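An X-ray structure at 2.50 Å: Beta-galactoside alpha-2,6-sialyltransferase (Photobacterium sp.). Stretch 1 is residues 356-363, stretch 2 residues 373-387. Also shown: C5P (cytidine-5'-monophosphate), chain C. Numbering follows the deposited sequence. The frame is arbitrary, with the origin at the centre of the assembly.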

# COMPACT_ATOMS: atom_id res chain seq x y z
N ASN A 356 16.85 -14.38 19.60
CA ASN A 356 16.79 -14.46 18.14
C ASN A 356 17.26 -13.20 17.44
O ASN A 356 16.92 -12.08 17.83
CB ASN A 356 15.37 -14.81 17.71
CG ASN A 356 14.82 -15.95 18.50
OD1 ASN A 356 15.45 -17.01 18.61
ND2 ASN A 356 13.67 -15.74 19.11
N PHE A 357 18.04 -13.42 16.38
CA PHE A 357 18.67 -12.35 15.63
C PHE A 357 18.15 -12.41 14.20
O PHE A 357 18.17 -13.47 13.59
CB PHE A 357 20.19 -12.54 15.67
CG PHE A 357 20.94 -11.78 14.61
CD1 PHE A 357 20.67 -10.44 14.35
CD2 PHE A 357 21.98 -12.40 13.92
CE1 PHE A 357 21.38 -9.74 13.38
CE2 PHE A 357 22.71 -11.70 12.96
CZ PHE A 357 22.42 -10.37 12.69
N VAL A 358 17.65 -11.29 13.69
CA VAL A 358 17.27 -11.21 12.29
C VAL A 358 18.25 -10.31 11.57
O VAL A 358 18.46 -9.17 11.97
CB VAL A 358 15.82 -10.65 12.07
CG1 VAL A 358 15.54 -10.41 10.56
CG2 VAL A 358 14.77 -11.58 12.66
N PHE A 359 18.89 -10.85 10.53
CA PHE A 359 19.70 -10.03 9.66
C PHE A 359 18.81 -9.57 8.52
O PHE A 359 18.15 -10.41 7.88
CB PHE A 359 20.92 -10.78 9.12
CG PHE A 359 21.66 -10.01 8.07
CD1 PHE A 359 22.64 -9.09 8.43
CD2 PHE A 359 21.35 -10.17 6.72
CE1 PHE A 359 23.31 -8.36 7.45
CE2 PHE A 359 22.01 -9.44 5.73
CZ PHE A 359 23.00 -8.53 6.10
N THR A 360 18.79 -8.25 8.26
CA THR A 360 18.00 -7.72 7.14
C THR A 360 18.91 -7.43 5.95
O THR A 360 19.90 -6.72 6.08
CB THR A 360 17.18 -6.45 7.53
OG1 THR A 360 18.05 -5.35 7.85
CG2 THR A 360 16.30 -6.73 8.70
N GLY A 361 18.56 -7.98 4.78
CA GLY A 361 19.43 -7.86 3.60
C GLY A 361 19.07 -6.70 2.70
O GLY A 361 18.13 -5.97 2.97
N THR A 362 19.84 -6.52 1.63
CA THR A 362 19.55 -5.52 0.62
C THR A 362 19.64 -6.11 -0.79
O THR A 362 19.97 -7.28 -0.97
CB THR A 362 20.49 -4.28 0.74
OG1 THR A 362 19.94 -3.19 -0.01
CG2 THR A 362 21.89 -4.60 0.22
N THR A 363 19.36 -5.29 -1.80
CA THR A 363 19.54 -5.72 -3.17
C THR A 363 20.18 -4.59 -3.95
O THR A 363 20.23 -3.48 -3.45
CB THR A 363 18.21 -6.13 -3.82
OG1 THR A 363 18.49 -6.79 -5.05
CG2 THR A 363 17.30 -4.92 -4.08
N TYR A 373 28.71 -9.90 -5.59
CA TYR A 373 29.54 -9.12 -4.68
C TYR A 373 28.68 -8.69 -3.48
O TYR A 373 29.15 -8.71 -2.34
CB TYR A 373 30.12 -7.91 -5.43
CG TYR A 373 30.67 -6.85 -4.52
CD1 TYR A 373 31.84 -7.08 -3.78
CD2 TYR A 373 30.04 -5.62 -4.40
CE1 TYR A 373 32.35 -6.10 -2.94
CE2 TYR A 373 30.55 -4.62 -3.55
CZ TYR A 373 31.70 -4.87 -2.83
OH TYR A 373 32.21 -3.89 -1.99
N TYR A 374 27.42 -8.34 -3.77
CA TYR A 374 26.43 -8.03 -2.74
C TYR A 374 26.18 -9.23 -1.83
O TYR A 374 26.06 -9.07 -0.62
CB TYR A 374 25.12 -7.53 -3.37
CG TYR A 374 25.05 -6.02 -3.49
CD1 TYR A 374 26.01 -5.31 -4.23
CD2 TYR A 374 24.04 -5.30 -2.85
CE1 TYR A 374 25.96 -3.90 -4.33
CE2 TYR A 374 23.98 -3.88 -2.93
CZ TYR A 374 24.94 -3.20 -3.68
OH TYR A 374 24.88 -1.82 -3.77
N ALA A 375 26.12 -10.43 -2.40
CA ALA A 375 25.89 -11.59 -1.58
C ALA A 375 27.10 -11.80 -0.67
O ALA A 375 26.95 -12.01 0.54
CB ALA A 375 25.64 -12.79 -2.42
N LYS A 376 28.30 -11.73 -1.25
CA LYS A 376 29.51 -12.04 -0.52
C LYS A 376 29.73 -11.04 0.62
O LYS A 376 30.12 -11.42 1.73
CB LYS A 376 30.71 -12.21 -1.46
CG LYS A 376 32.10 -12.06 -0.81
CD LYS A 376 33.22 -12.44 -1.79
CE LYS A 376 34.46 -11.52 -1.70
NZ LYS A 376 35.20 -11.77 -0.45
N GLN A 377 29.43 -9.77 0.37
CA GLN A 377 29.51 -8.74 1.41
C GLN A 377 28.52 -8.91 2.58
O GLN A 377 28.88 -8.71 3.75
CB GLN A 377 29.39 -7.35 0.81
CG GLN A 377 30.62 -6.92 -0.02
CD GLN A 377 31.97 -7.15 0.69
OE1 GLN A 377 32.20 -6.64 1.79
NE2 GLN A 377 32.85 -7.95 0.07
N GLN A 378 27.28 -9.27 2.27
CA GLN A 378 26.28 -9.45 3.30
C GLN A 378 26.59 -10.68 4.17
O GLN A 378 26.36 -10.67 5.39
CB GLN A 378 24.88 -9.48 2.70
CG GLN A 378 24.45 -8.10 2.16
CD GLN A 378 23.09 -8.11 1.46
OE1 GLN A 378 22.04 -8.09 2.12
NE2 GLN A 378 23.11 -8.12 0.13
N ILE A 379 27.12 -11.73 3.54
CA ILE A 379 27.65 -12.88 4.26
C ILE A 379 28.73 -12.40 5.24
O ILE A 379 28.76 -12.80 6.41
CB ILE A 379 28.20 -13.93 3.28
CG1 ILE A 379 27.03 -14.68 2.62
CG2 ILE A 379 29.14 -14.92 4.01
CD1 ILE A 379 27.42 -15.63 1.47
N ASN A 380 29.58 -11.50 4.77
CA ASN A 380 30.59 -10.97 5.65
C ASN A 380 30.00 -10.14 6.80
O ASN A 380 30.53 -10.17 7.92
CB ASN A 380 31.65 -10.19 4.87
CG ASN A 380 32.86 -9.88 5.73
OD1 ASN A 380 33.49 -10.78 6.24
ND2 ASN A 380 33.16 -8.61 5.90
N VAL A 381 28.91 -9.42 6.53
CA VAL A 381 28.26 -8.65 7.59
C VAL A 381 27.62 -9.57 8.62
O VAL A 381 27.81 -9.36 9.83
CB VAL A 381 27.26 -7.62 7.05
CG1 VAL A 381 26.55 -6.90 8.20
CG2 VAL A 381 27.98 -6.63 6.17
N ILE A 382 26.90 -10.60 8.16
CA ILE A 382 26.34 -11.61 9.08
C ILE A 382 27.48 -12.19 9.95
O ILE A 382 27.34 -12.31 11.17
CB ILE A 382 25.57 -12.72 8.32
CG1 ILE A 382 24.32 -12.13 7.65
CG2 ILE A 382 25.16 -13.87 9.25
CD1 ILE A 382 23.77 -12.95 6.54
N ASN A 383 28.61 -12.50 9.32
CA ASN A 383 29.74 -13.09 10.03
C ASN A 383 30.29 -12.20 11.11
O ASN A 383 30.62 -12.67 12.20
CB ASN A 383 30.84 -13.52 9.06
CG ASN A 383 30.46 -14.76 8.30
OD1 ASN A 383 29.53 -15.47 8.69
ND2 ASN A 383 31.15 -15.02 7.19
N ASN A 384 30.34 -10.91 10.83
CA ASN A 384 30.78 -9.95 11.83
C ASN A 384 29.91 -9.97 13.10
O ASN A 384 30.43 -9.89 14.21
CB ASN A 384 30.82 -8.57 11.19
CG ASN A 384 32.19 -8.25 10.65
OD1 ASN A 384 33.07 -7.86 11.41
ND2 ASN A 384 32.39 -8.43 9.32
N ALA A 385 28.60 -10.14 12.90
CA ALA A 385 27.62 -10.22 13.99
C ALA A 385 27.69 -11.48 14.86
O ALA A 385 27.45 -11.41 16.08
CB ALA A 385 26.19 -10.03 13.44
N ILE A 386 27.99 -12.63 14.24
CA ILE A 386 27.90 -13.93 14.92
C ILE A 386 29.27 -14.55 15.23
O ILE A 386 29.34 -15.65 15.79
CB ILE A 386 27.07 -14.97 14.10
CG1 ILE A 386 27.93 -15.57 12.95
CG2 ILE A 386 25.73 -14.37 13.63
CD1 ILE A 386 27.18 -16.48 11.94
N ASN A 387 30.35 -13.84 14.87
CA ASN A 387 31.71 -14.31 15.11
C ASN A 387 32.37 -13.52 16.27
O ASN A 387 32.44 -12.29 16.24
CB ASN A 387 32.52 -14.28 13.81
CG ASN A 387 33.89 -14.97 13.94
OD1 ASN A 387 34.63 -14.73 14.89
ND2 ASN A 387 34.25 -15.80 12.96
O3P C5P C . 15.74 -1.67 1.48
P C5P C . 14.74 -0.72 0.93
O1P C5P C . 14.60 -1.00 -0.56
O2P C5P C . 14.97 0.70 1.40
O5' C5P C . 13.38 -1.11 1.63
C5' C5P C . 12.13 -0.66 1.16
C4' C5P C . 11.10 -1.57 1.82
O4' C5P C . 11.32 -2.93 1.42
C3' C5P C . 11.21 -1.61 3.33
O3' C5P C . 10.43 -0.61 3.98
C2' C5P C . 10.62 -2.96 3.64
O2' C5P C . 9.20 -2.93 3.47
C1' C5P C . 11.08 -3.82 2.52
N1 C5P C . 12.28 -4.56 2.91
C2 C5P C . 12.14 -5.74 3.69
N3 C5P C . 13.23 -6.46 4.06
C4 C5P C . 14.48 -6.06 3.69
C5 C5P C . 14.65 -4.89 2.92
C6 C5P C . 13.52 -4.15 2.53
O2 C5P C . 11.02 -6.13 4.06
N4 C5P C . 15.54 -6.81 4.07

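Strand 356-360 and helix 373-386 lie nearly antiparallel: their N-to-C directions differ by 154°, and their axes approach to 9.9 Å. The contact is therefore read in opposite directions on the two sides, with Thr 363 beside Tyr 374, Gly 361 beside Gln 378, and Phe 359 beside Ile 382, at CA-CA distances of 7.3, 7.0 and 6.8 Å respectively. The step of four residues along the helix is about one turn, while two residues suffice on the more extended partner, so successive turns meet alternate residues. Together the two stretches bury 437 Å².

Tyr 373 is out of reach, and the contact begins with Tyr 374, whose CA-CB bond points toward stretch 1. Its chi1 of -93° lies between wells. The methyl group of Thr 362 meets the edge of the ring, with Thr 362 CG2 3.8 Å from Tyr 374 CD2, and the carbonyl Thr 363 O stands 3.8 Å from Tyr 374 CE2. Both are van der Waals approaches.

One turn later, Gln 378 supplies the polar link. Its side chain (chi1 m, chi2 t) carries the amide to the loop that follows the strand, where Thr 362 N donates to Gln 378 OE1 at 2.7 Å with an N-H...acceptor angle of 154°. The same amide returns a weak bond, Gln 378 NE2 to Thr 362 O, at 3.4 Å and 155°. Its acceptor and donor thus engage the backbone NH and carbonyl of a single residue. Gln 378 NE2 also donates to Tyr 374 O within the helix, at 3.2 Å and 148°, which ties the amide back to the preceding turn. Space is tight here: Gly 361 CA is 3.0 Å from Gln 378 OE1, and an ideal CB on Gly 361 would come within 2.9 Å of that oxygen, a clash. Without a side chain, Gly 361 fits beside the amide, while its own carbonyl accepts a hydrogen bond from the ligand, C5P N4 to Gly 361 O, at 2.9 Å and 170°.

Beyond this point the contact becomes largely apolar. Val 381 points toward the strand and reaches the edge of the Phe 359 ring, with Val 381 CG1 3.6 Å from Phe 359 CE1; Gln 378 OE1 also lies near that ring's plane, 3.9 Å from Phe 359 CE2. Ile 382 leaves its backbone sideways, but its end comes nearer and covers one face of the same ring. Ile 382 CG1 sits 3.5 Å from the centroid of the Phe 359 ring and 16° off its normal, the geometry of a CH-pi contact. Phe 359, with 91 Å² covered, is the most extensively covered residue of either stretch.

At the last turn, Phe 357 takes over. Ala 385 CB approaches Phe 357 CZ at 3.9 Å, and Ile 386 CG2 approaches Phe 357 CE2 at 4.1 Å; both methyls lie oblique to the ring. Asn 387 then leaves helical phi/psi and makes no contact with stretch 1.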